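Local structure of Dye type peroxidase A (Streptomyces lividans 1326, 6GZW) at the interface of chains A and B. The protein is a haem-containing dye-decolourising peroxidase that uses hydrogen peroxide to oxidise dyes and probably other organic substrates. Sequence-based numbering; all coordinates share one arbitrary frame. Chains: chain A/B, Dye type peroxidase A.

The interface of chains A and B. Residues chain A 164, 168-169, 173; chain B 75-78.
A:Arg164 reaches across to B:Asp76 in a salt bridge that illustrates how one charged pair, flanked by backbone pairing and apolar packing, can pin two loops of identical subunits together. The terminal nitrogen NH2 of A:Arg164 gives a hydrogen bond to the carboxylate oxygen OD2 of B:Asp76 at 2.9 Å. Guanidinium and carboxylate planes stand 76° apart, which rules out a flat two-pronged pairing, and the nitrogen meets OD2 on its anti side, somewhat out of the carboxylate plane. The arginine chain starts extended, with CG anti to the backbone N (chi1 176°), then bends at chi3 to bring NH2 to the acid.

The same nitrogen is engaged a second time, through water 1, which lies at the guanidinium edge 3.0 Å from NH2 of A:Arg164 and continues to the backbone carbonyl O of B:Arg75. Direct and water-mediated links thus tie one nitrogen to two successive residues of chain B and would restrict rotation of the guanidinium.

Backbone pairing supplies the next layer. The amide N of B:Gly78 donates to the carbonyl O of A:Ala168 at 3.0 Å in a nearly straight bond, and A:Thr169 forms an antiparallel beta bridge with B:Ala77.

Apolar contacts flank the ion pair. The methyl CG2 of A:Thr169 sits over one guanidinium face, towards its rim, and also touches CB of B:Asp76 at 3.7 Å, the two side chains lying alongside each other and pointing the same way. A:Met173 runs obliquely across the aspartate, its terminal methyl CE 3.6 Å from the carboxylate carbon CG of B:Asp76 and its sulfur SD against CB. By packing beside the acid, these groups probably keep water off that flank, which would strengthen its attraction to the arginine.

All eight residues lie in loops; those of chain A follow strand 153-162, and those of chain B precede strand 83-89. Two-fold symmetry repeats the patch with the chains exchanged, although the structure alone does not show whether this dimer forms in solution.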
loop_
_atom_site.group_PDB
_atom_site.type_symbol
_atom_site.label_atom_id
_atom_site.label_comp_id
_atom_site.label_asym_id
_atom_site.label_seq_id
_atom_site.Cartn_x
_atom_site.Cartn_y
_atom_site.Cartn_z
ATOM N N ARG A 164 9.106 -2.418 4.090
ATOM C CA ARG A 164 9.819 -1.257 4.560
ATOM C C ARG A 164 10.290 -0.342 3.407
ATOM O O ARG A 164 10.720 -0.825 2.356
ATOM C CB ARG A 164 11.036 -1.734 5.380
ATOM C CG ARG A 164 11.943 -0.622 5.850
ATOM C CD ARG A 164 13.080 -1.195 6.677
ATOM N NE ARG A 164 12.614 -1.801 7.919
ATOM C CZ ARG A 164 13.296 -2.681 8.640
ATOM N NH1 ARG A 164 14.518 -3.025 8.268
ATOM N NH2 ARG A 164 12.755 -3.204 9.742
ATOM N N ALA A 168 13.810 4.258 6.125
ATOM C CA ALA A 168 13.035 4.075 7.362
ATOM C C ALA A 168 13.934 3.762 8.571
ATOM O O ALA A 168 13.635 4.192 9.677
ATOM C CB ALA A 168 11.998 2.996 7.180
ATOM N N THR A 169 15.003 3.000 8.336
ATOM C CA THR A 169 16.009 2.716 9.379
ATOM C C THR A 169 17.241 3.621 9.224
ATOM O O THR A 169 17.537 4.107 8.122
ATOM C CB THR A 169 16.436 1.244 9.331
ATOM O OG1 THR A 169 17.001 0.946 8.059
ATOM C CG2 THR A 169 15.233 0.345 9.576
ATOM N N MET A 173 19.103 -2.572 7.022
ATOM C CA MET A 173 18.880 -3.694 7.948
ATOM C C MET A 173 17.975 -4.722 7.290
ATOM O O MET A 173 17.171 -4.388 6.414
ATOM C CB MET A 173 18.206 -3.220 9.246
ATOM C CG MET A 173 19.122 -2.465 10.199
ATOM S SD MET A 173 18.316 -1.828 11.666
ATOM C CE MET A 173 18.367 -3.303 12.696
ATOM N N ARG B 75 9.907 -2.124 14.720
ATOM C CA ARG B 75 11.178 -2.077 15.392
ATOM C C ARG B 75 12.244 -1.853 14.332
ATOM O O ARG B 75 12.106 -2.349 13.227
ATOM C CB ARG B 75 11.419 -3.386 16.135
ATOM C CG ARG B 75 12.622 -3.354 17.013
ATOM C CD ARG B 75 12.583 -4.486 18.013
ATOM N NE ARG B 75 13.591 -4.305 19.057
ATOM C CZ ARG B 75 13.527 -4.822 20.274
ATOM N NH1 ARG B 75 12.493 -5.566 20.657
ATOM N NH2 ARG B 75 14.526 -4.604 21.117
ATOM N N ASP B 76 13.299 -1.119 14.687
ATOM C CA ASP B 76 14.390 -0.777 13.779
ATOM C C ASP B 76 14.111 0.608 13.161
ATOM O O ASP B 76 15.074 1.332 12.830
ATOM C CB ASP B 76 14.678 -1.722 12.563
ATOM C CG ASP B 76 14.803 -3.254 12.878
ATOM O OD1 ASP B 76 15.131 -3.647 14.029
ATOM O OD2 ASP B 76 14.572 -4.078 11.890
ATOM N N ALA B 77 12.831 0.935 12.907
ATOM C CA ALA B 77 12.509 2.148 12.162
ATOM C C ALA B 77 12.468 3.360 13.077
ATOM O O ALA B 77 12.203 3.258 14.275
ATOM C CB ALA B 77 11.186 2.000 11.422
ATOM N N GLY B 78 12.662 4.526 12.479
ATOM C CA GLY B 78 12.350 5.785 13.131
ATOM C C GLY B 78 10.844 6.070 13.064
ATOM O O GLY B 78 10.073 5.305 12.468
HETATM O O HOH W 1 10.257 -2.329 11.157
#